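Local structure of cytochrome P450 RhF (Acinetobacter radioresistens, 6RO8) at residues E118-H121 and M122-R126; D243-A246 and K247-M251; V255-N258 and Y259-S262. The protein probably acts as a heme-thiolate monooxygenase and shows peroxygenase activity, this chain being the heme domain of a longer protein with reductase-type domains. All coordinates share one frame; numbering follows the deposited sequence.

Overall arrangement
All three contacts are local turns of helix on the same side of the chain's centre, each partly buried. Contact 1 lies at the start of helix 121-127 and is the one that reaches the heme, through Met122 and Arg126. Contact 2 ends helix 240-250 and has three exposed residues of eight; its chemistry is mainly backbone bonding. Contact 3 opens helix 257-270 with a side-chain cap and has the most buried residues, four of eight. It also lies against both others: Arg125 of contact 1 packs on Tyr259, Val255 and Thr256, and Asn248 of contact 2 meets Val255. Contacts 1 and 2 approach to about 5 Å between nearest atoms without touching.

Contact 1: residues E118-H121 and M122-R126; sequences EPVH and MERRR. With HEM (protoporphyrin IX containing Fe), chain B.
Arg124 folds back along the first turn of helix 121-127 to reach both Val120 and His121. Its CB sits beside the Val120 carbonyl, an oxygen whose position in the model is doubtful. CG and CD then pass at the margin of the Val120 methyl CG2, and NE meets that methyl at 3.1 Å. A bend at the third torsion (chi3 -81°) swings the guanidinium over to the imidazole. NH2 arrives at the ring edge, 3.0 Å from His121 CE1, while ND1 lies over one guanidinium face. With the two planes 72° apart this is neither a parallel stack nor a hydrogen bond. Glu253 supplies a long, weak ion pair to NH1.

The backbone evidence for the turn is the bond from Arg125 N to His121 O, 3.3 Å. Arg125's side chain turns instead to Val254 O through NE and forms a salt bridge with Glu116. Water 1 donates to Glu118 O at 2.5 Å and weakly accepts from Glu123 N at 3.4 Å, linking the preceding loop to the helix.

Arg126, extended from CG to NE, points to the cofactor: NH1 donates to HEM O2D at 2.8 Å and also to Gln380 O. Met122 CE packs against the same propionate oxygen. His379 and Arg322 also hydrogen-bond the heme. HEM FE binds the O of water 2 at 2.3 Å, and Cys381 is the axial protein ligand. An arginine bound to a heme propionate from this helix is characteristic of the cytochrome P450 C helix.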
loop_
_atom_site.group_PDB
_atom_site.type_symbol
_atom_site.label_atom_id
_atom_site.label_comp_id
_atom_site.label_asym_id
_atom_site.label_seq_id
_atom_site.Cartn_x
_atom_site.Cartn_y
_atom_site.Cartn_z
ATOM N N GLU A 118 -1.884 10.584 17.658
ATOM C CA GLU A 118 -2.240 11.220 18.903
ATOM C C GLU A 118 -3.658 10.954 19.366
ATOM O O GLU A 118 -4.435 10.276 18.678
ATOM C CB GLU A 118 -2.021 12.726 18.759
ATOM C CG GLU A 118 -1.585 13.477 20.014
ATOM C CD GLU A 118 -0.094 13.698 20.074
ATOM O OE1 GLU A 118 0.530 13.341 21.096
ATOM O OE2 GLU A 118 0.458 14.202 19.076
ATOM N N PRO A 119 -4.002 11.442 20.557
ATOM C CA PRO A 119 -5.324 12.036 20.737
ATOM C C PRO A 119 -5.493 13.155 19.723
ATOM O O PRO A 119 -4.594 13.979 19.514
ATOM C CB PRO A 119 -5.303 12.556 22.182
ATOM C CG PRO A 119 -3.948 12.197 22.745
ATOM C CD PRO A 119 -3.354 11.155 21.846
ATOM N N VAL A 120 -6.653 13.144 19.070
ATOM C CA VAL A 120 -7.005 13.946 17.899
ATOM C C VAL A 120 -5.878 14.541 17.046
ATOM O O VAL A 120 -6.137 14.822 15.879
ATOM C CB VAL A 120 -8.030 15.041 18.291
ATOM C CG1 VAL A 120 -9.291 14.374 18.905
ATOM C CG2 VAL A 120 -7.434 15.963 19.262
ATOM N N HIS A 121 -4.651 14.782 17.537
ATOM C CA HIS A 121 -3.703 15.406 16.610
ATOM C C HIS A 121 -3.632 14.602 15.326
ATOM O O HIS A 121 -3.498 15.148 14.223
ATOM C CB HIS A 121 -2.298 15.558 17.199
ATOM C CG HIS A 121 -2.214 16.387 18.450
ATOM N ND1 HIS A 121 -3.296 17.034 19.013
ATOM C CD2 HIS A 121 -1.139 16.711 19.215
ATOM C CE1 HIS A 121 -2.898 17.661 20.108
ATOM N NE2 HIS A 121 -1.591 17.507 20.236
ATOM N N MET A 122 -3.746 13.290 15.480
ATOM C CA MET A 122 -4.088 12.412 14.377
ATOM C C MET A 122 -5.499 12.705 13.854
ATOM O O MET A 122 -5.677 13.023 12.673
ATOM C CB MET A 122 -3.915 10.971 14.861
ATOM C CG MET A 122 -4.649 9.876 14.180
ATOM S SD MET A 122 -4.774 9.843 12.394
ATOM C CE MET A 122 -6.338 9.004 12.269
ATOM N N GLU A 123 -6.511 12.666 14.725
ATOM C CA GLU A 123 -7.881 12.905 14.266
ATOM C C GLU A 123 -8.155 14.373 13.939
ATOM O O GLU A 123 -8.832 14.663 12.954
ATOM C CB GLU A 123 -8.896 12.425 15.300
ATOM C CG GLU A 123 -9.219 10.940 15.259
ATOM C CD GLU A 123 -9.659 10.427 13.897
ATOM O OE1 GLU A 123 -9.966 11.231 13.003
ATOM O OE2 GLU A 123 -9.708 9.198 13.720
ATOM N N ARG A 124 -7.697 15.307 14.776
ATOM C CA ARG A 124 -7.802 16.728 14.449
ATOM C C ARG A 124 -7.265 17.006 13.055
ATOM O O ARG A 124 -7.914 17.687 12.258
ATOM C CB ARG A 124 -7.039 17.573 15.465
ATOM C CG ARG A 124 -7.836 18.680 16.088
ATOM C CD ARG A 124 -6.966 19.472 17.030
ATOM N NE ARG A 124 -6.822 18.831 18.328
ATOM C CZ ARG A 124 -5.786 19.015 19.146
ATOM N NH1 ARG A 124 -4.795 19.830 18.800
ATOM N NH2 ARG A 124 -5.747 18.403 20.322
ATOM N N ARG A 125 -6.087 16.467 12.734
ATOM C CA ARG A 125 -5.522 16.642 11.399
ATOM C C ARG A 125 -6.358 15.923 10.344
ATOM O O ARG A 125 -6.652 16.480 9.281
ATOM C CB ARG A 125 -4.080 16.144 11.380
ATOM C CG ARG A 125 -3.263 16.667 10.230
ATOM C CD ARG A 125 -1.834 16.191 10.363
ATOM N NE ARG A 125 -1.164 16.780 11.517
ATOM C CZ ARG A 125 -0.032 16.316 12.039
ATOM N NH1 ARG A 125 0.552 15.252 11.508
ATOM N NH2 ARG A 125 0.521 16.924 13.087
ATOM N N ARG A 126 -6.754 14.677 10.619
ATOM C CA ARG A 126 -7.626 13.968 9.693
ATOM C C ARG A 126 -8.970 14.675 9.573
ATOM O O ARG A 126 -9.378 15.071 8.473
ATOM C CB ARG A 126 -7.820 12.516 10.140
ATOM C CG ARG A 126 -8.772 11.753 9.224
ATOM C CD ARG A 126 -8.771 10.254 9.471
ATOM N NE ARG A 126 -9.647 9.581 8.508
ATOM C CZ ARG A 126 -9.505 8.323 8.084
ATOM N NH1 ARG A 126 -8.509 7.566 8.539
ATOM N NH2 ARG A 126 -10.367 7.817 7.203
HETATM C CHA HEM B . -3.909 4.694 5.263
HETATM C CHB HEM B . -3.678 0.912 2.208
HETATM C CHC HEM B . -4.427 3.834 -1.622
HETATM C CHD HEM B . -4.174 7.616 1.417
HETATM C C1A HEM B . -3.762 3.411 4.784
HETATM C C2A HEM B . -3.478 2.214 5.555
HETATM C C3A HEM B . -3.415 1.182 4.720
HETATM C C4A HEM B . -3.647 1.668 3.370
HETATM C CMA HEM B . -3.135 -0.276 5.141
HETATM C CAA HEM B . -3.295 2.134 7.088
HETATM C CBA HEM B . -4.619 1.676 7.669
HETATM C CGA HEM B . -4.583 1.645 9.172
HETATM O O1A HEM B . -3.518 1.948 9.763
HETATM O O2A HEM B . -5.635 1.317 9.771
HETATM C C1B HEM B . -3.947 1.354 0.935
HETATM C C2B HEM B . -4.189 0.508 -0.218
HETATM C C3B HEM B . -4.382 1.318 -1.288
HETATM C C4B HEM B . -4.277 2.700 -0.838
HETATM C CMB HEM B . -4.198 -1.043 -0.154
HETATM C CAB HEM B . -4.703 0.959 -2.758
HETATM C CBB HEM B . -5.044 -0.251 -3.201
HETATM C C1C HEM B . -4.423 5.125 -1.141
HETATM C C2C HEM B . -4.567 6.356 -1.898
HETATM C C3C HEM B . -4.497 7.388 -1.025
HETATM C C4C HEM B . -4.309 6.846 0.290
HETATM C CMC HEM B . -4.772 6.406 -3.428
HETATM C CAC HEM B . -4.585 8.925 -1.232
HETATM C CBC HEM B . -4.723 9.486 -2.435
HETATM C C1D HEM B . -4.055 7.174 2.712
HETATM C C2D HEM B . -3.942 8.012 3.882
HETATM C C3D HEM B . -3.880 7.216 4.944
HETATM C C4D HEM B . -3.949 5.832 4.489
HETATM C CMD HEM B . -3.896 9.555 3.914
HETATM C CAD HEM B . -3.727 7.719 6.398
HETATM C CBD HEM B . -5.071 8.004 7.053
HETATM C CGD HEM B . -4.891 8.030 8.554
HETATM O O1D HEM B . -3.746 7.848 9.017
HETATM O O2D HEM B . -5.884 8.221 9.300
HETATM N NA HEM B . -3.841 3.037 3.458
HETATM N NB HEM B . -4.008 2.677 0.519
HETATM N NC HEM B . -4.265 5.474 0.190
HETATM N ND HEM B . -4.060 5.849 3.120
HETATM FE FE HEM B . -4.054 4.278 1.793
HETATM O O HOH W 1 -6.277 10.181 17.006
HETATM O O HOH W 2 -1.764 4.507 1.768
#

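Contact 2: residues D243-A246 and K247-M251; sequences DMIA and KNRVM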
loop_
_atom_site.group_PDB
_atom_site.type_symbol
_atom_site.label_atom_id
_atom_site.label_comp_id
_atom_site.label_asym_id
_atom_site.label_seq_id
_atom_site.Cartn_x
_atom_site.Cartn_y
_atom_site.Cartn_z
ATOM N N ASP A 243 -5.018 22.052 -0.087
ATOM C CA ASP A 243 -5.892 22.092 1.078
ATOM C C ASP A 243 -5.075 22.105 2.364
ATOM O O ASP A 243 -5.305 22.936 3.252
ATOM C CB ASP A 243 -6.856 20.910 1.061
ATOM C CG ASP A 243 -7.780 20.935 -0.129
ATOM O OD1 ASP A 243 -8.070 22.032 -0.646
ATOM O OD2 ASP A 243 -8.212 19.845 -0.557
ATOM N N MET A 244 -4.104 21.196 2.475
ATOM C CA MET A 244 -3.275 21.166 3.675
ATOM C C MET A 244 -2.556 22.497 3.872
ATOM O O MET A 244 -2.595 23.078 4.964
ATOM C CB MET A 244 -2.260 20.019 3.607
ATOM C CG MET A 244 -2.722 18.765 2.914
ATOM S SD MET A 244 -1.666 17.364 3.331
ATOM C CE MET A 244 -2.429 16.038 2.402
ATOM N N ILE A 245 -1.882 22.985 2.821
ATOM C CA ILE A 245 -1.183 24.270 2.887
ATOM C C ILE A 245 -2.115 25.344 3.434
ATOM O O ILE A 245 -1.762 26.102 4.345
ATOM C CB ILE A 245 -0.645 24.662 1.498
ATOM C CG1 ILE A 245 0.519 23.769 1.068
ATOM C CG2 ILE A 245 -0.204 26.116 1.480
ATOM C CD1 ILE A 245 1.044 24.146 -0.313
ATOM N N ALA A 246 -3.333 25.401 2.890
ATOM C CA ALA A 246 -4.344 26.332 3.375
ATOM C C ALA A 246 -4.668 26.098 4.848
ATOM O O ALA A 246 -4.683 27.043 5.647
ATOM C CB ALA A 246 -5.597 26.207 2.520
ATOM N N LYS A 247 -4.940 24.845 5.232
ATOM C CA LYS A 247 -5.257 24.572 6.633
ATOM C C LYS A 247 -4.076 24.909 7.542
ATOM O O LYS A 247 -4.265 25.256 8.715
ATOM C CB LYS A 247 -5.685 23.111 6.806
ATOM C CG LYS A 247 -7.129 22.814 6.338
ATOM C CD LYS A 247 -8.187 23.348 7.307
ATOM C CE LYS A 247 -9.605 23.153 6.761
ATOM N NZ LYS A 247 -10.633 23.061 7.844
ATOM N N ASN A 248 -2.856 24.849 7.007
ATOM C CA ASN A 248 -1.690 25.203 7.801
ATOM C C ASN A 248 -1.666 26.697 8.107
ATOM O O ASN A 248 -1.221 27.115 9.185
ATOM C CB ASN A 248 -0.424 24.785 7.064
ATOM C CG ASN A 248 0.808 25.407 7.650
ATOM O OD1 ASN A 248 1.291 26.427 7.163
ATOM N ND2 ASN A 248 1.325 24.803 8.712
ATOM N N ARG A 249 -2.133 27.518 7.170
ATOM C CA ARG A 249 -2.210 28.944 7.446
ATOM C C ARG A 249 -3.220 29.239 8.546
ATOM O O ARG A 249 -3.058 30.214 9.290
ATOM C CB ARG A 249 -2.563 29.700 6.166
ATOM C CG ARG A 249 -1.484 29.620 5.088
ATOM C CD ARG A 249 -1.716 30.609 3.936
ATOM N NE ARG A 249 -1.881 29.935 2.643
ATOM C CZ ARG A 249 -0.912 29.777 1.741
ATOM N NH1 ARG A 249 0.314 30.239 1.983
ATOM N NH2 ARG A 249 -1.168 29.146 0.594
ATOM N N VAL A 250 -4.252 28.411 8.682
ATOM C CA VAL A 250 -5.303 28.667 9.666
ATOM C C VAL A 250 -4.991 28.004 11.001
ATOM O O VAL A 250 -5.097 28.633 12.058
ATOM C CB VAL A 250 -6.666 28.203 9.114
ATOM C CG1 VAL A 250 -7.639 27.969 10.256
ATOM C CG2 VAL A 250 -7.215 29.240 8.146
ATOM N N MET A 251 -4.609 26.724 10.976
ATOM C CA MET A 251 -4.288 25.962 12.181
ATOM C C MET A 251 -2.868 25.410 12.069
ATOM O O MET A 251 -2.666 24.196 11.909
ATOM C CB MET A 251 -5.302 24.843 12.417
ATOM C CG MET A 251 -5.554 23.946 11.220
ATOM S SD MET A 251 -6.899 22.795 11.517
ATOM C CE MET A 251 -8.304 23.782 10.984
#
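Ile245 and Arg249, one turn apart, come together through their torsions. In Ile245, chi1 of -70° sets CG1 beside the backbone N and CG2 anti to that nitrogen; CG2 is the branch that meets Arg249. Arg249 departs with CG anti to its carbonyl carbon and then bends at the third torsion (chi3 -119°), laying the guanidinium alongside the isoleucine. The methyl Ile245 CG2 therefore lies over one guanidinium face, 3.3 Å from Arg249 NH2 and 3.7 Å from CZ. Both side chains run side by side in the same direction. Arg249 NH1 has a weak hydrogen bond to Lys232 O of helix 207-233.

The turn itself rests mainly on i to i+4 backbone bonds, with weak i to i+3 bonds from Asn248 N and Arg249 N beside them. Lys247 N donates to Asp243 O at 2.8 Å, nearly straight at 165°, and Asn248 N to Met244 O at 2.7 Å. Arg249 N reaches Ile245 O at 3.2 Å. The bond from Val250 N to Ala246 O, 3.4 Å, is weak, just before Met251 leaves helical geometry, although Met251 N still bonds to Lys247 O at 2.7 Å.

In the fold, Ile245 packs on Leu228 and Met231 of helix 207-233. Met244 faces Tyr259 and Met263 of helix 257-270, while Asn248 touches Leu260 there and donates through ND2 to Val255 O just before that helix.

Contact 3: residues V255-N258 and Y259-S262; sequences VTDN and YLHS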
loop_
_atom_site.group_PDB
_atom_site.type_symbol
_atom_site.label_atom_id
_atom_site.label_comp_id
_atom_site.label_asym_id
_atom_site.label_seq_id
_atom_site.Cartn_x
_atom_site.Cartn_y
_atom_site.Cartn_z
ATOM N N VAL A 255 -1.938 21.313 11.570
ATOM C CA VAL A 255 -1.379 21.026 10.257
ATOM C C VAL A 255 -0.067 21.803 10.209
ATOM O O VAL A 255 -0.009 22.956 9.779
ATOM C CB VAL A 255 -2.349 21.408 9.142
ATOM C CG1 VAL A 255 -1.723 21.303 7.769
ATOM C CG2 VAL A 255 -3.581 20.531 9.242
ATOM N N THR A 256 0.991 21.175 10.728
ATOM C CA THR A 256 2.281 21.800 10.987
ATOM C C THR A 256 3.125 21.880 9.723
ATOM O O THR A 256 2.876 21.199 8.723
ATOM C CB THR A 256 3.048 21.010 12.043
ATOM O OG1 THR A 256 3.577 19.819 11.446
ATOM C CG2 THR A 256 2.131 20.631 13.183
ATOM N N ASP A 257 4.163 22.709 9.788
ATOM C CA ASP A 257 5.021 22.871 8.623
ATOM C C ASP A 257 5.799 21.598 8.332
ATOM O O ASP A 257 5.967 21.226 7.165
ATOM C CB ASP A 257 5.970 24.052 8.816
ATOM C CG ASP A 257 6.499 24.594 7.495
ATOM O OD1 ASP A 257 6.407 23.889 6.458
ATOM O OD2 ASP A 257 7.004 25.736 7.492
ATOM N N ASN A 258 6.288 20.916 9.369
ATOM C CA ASN A 258 6.943 19.632 9.133
ATOM C C ASN A 258 5.961 18.616 8.585
ATOM O O ASN A 258 6.308 17.818 7.706
ATOM C CB ASN A 258 7.566 19.073 10.403
ATOM C CG ASN A 258 8.128 17.684 10.181
ATOM O OD1 ASN A 258 7.431 16.668 10.373
ATOM N ND2 ASN A 258 9.379 17.626 9.749
ATOM N N TYR A 259 4.736 18.609 9.112
ATOM C CA TYR A 259 3.735 17.717 8.548
ATOM C C TYR A 259 3.558 17.994 7.065
ATOM O O TYR A 259 3.395 17.065 6.270
ATOM C CB TYR A 259 2.399 17.845 9.274
ATOM C CG TYR A 259 1.298 17.244 8.444
ATOM C CD1 TYR A 259 1.111 15.864 8.399
ATOM C CD2 TYR A 259 0.482 18.050 7.650
ATOM C CE1 TYR A 259 0.116 15.313 7.615
ATOM C CE2 TYR A 259 -0.493 17.517 6.865
ATOM C CZ TYR A 259 -0.685 16.152 6.843
ATOM O OH TYR A 259 -1.679 15.651 6.040
ATOM N N LEU A 260 3.595 19.267 6.670
ATOM C CA LEU A 260 3.458 19.585 5.253
ATOM C C LEU A 260 4.573 18.943 4.447
ATOM O O LEU A 260 4.320 18.276 3.435
ATOM C CB LEU A 260 3.443 21.100 5.051
ATOM C CG LEU A 260 2.083 21.784 5.187
ATOM C CD1 LEU A 260 1.446 21.531 6.548
ATOM C CD2 LEU A 260 2.236 23.281 4.922
ATOM N N HIS A 261 5.810 19.101 4.902
ATOM C CA HIS A 261 6.933 18.559 4.158
ATOM C C HIS A 261 6.950 17.039 4.227
ATOM O O HIS A 261 7.186 16.369 3.212
ATOM C CB HIS A 261 8.228 19.156 4.701
ATOM C CG HIS A 261 9.405 18.972 3.800
ATOM N ND1 HIS A 261 10.573 19.690 3.950
ATOM C CD2 HIS A 261 9.600 18.147 2.745
ATOM C CE1 HIS A 261 11.436 19.312 3.025
ATOM N NE2 HIS A 261 10.871 18.376 2.283
ATOM N N SER A 262 6.677 16.478 5.408
ATOM C CA SER A 262 6.660 15.026 5.550
ATOM C C SER A 262 5.526 14.404 4.734
ATOM O O SER A 262 5.735 13.419 4.012
ATOM C CB SER A 262 6.555 14.648 7.033
ATOM O OG SER A 262 7.704 15.090 7.767
#
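Thr256 caps helix 257-270, its OG1 accepting from Tyr259 N at 2.9 Å with an N-H...O angle of 158°. With chi1 at 76°, OG1 lies between the backbone nitrogen and the carbonyl carbon, which brings it to the Tyr259 N-H. This N-cap starts the helix that runs on toward Ala270, which lines the pocket of the bound histidine; it is the first part of the long helix that passes over the heme in P450s.

A turn later Ser262 N bonds to Asn258 O at 2.7 Å and 169°, and His261 N to Asp257 O at 3.1 Å. The hydroxyl Ser262 OG lies 3.1 Å from Asn258 OD1 and takes a hydrogen bond from Asn110 N. Other polar ends are held from outside: Asp257 by a salt bridge to Lys232, Asn258 ND2 by Gly108 O, and His261 NE2 by Trp221 O; the Trp221 ring also stacks with the imidazole.

Apolar contacts lie further out. The Tyr259 ring touches Arg125 of helix 121-127, and Leu260 packs on Leu228 of helix 207-233. The methyl Val255 CG1 touches both side chains, less certainly Leu260, whose CD1 is doubtfully placed, and stands 3.9 Å from Tyr259 CD2.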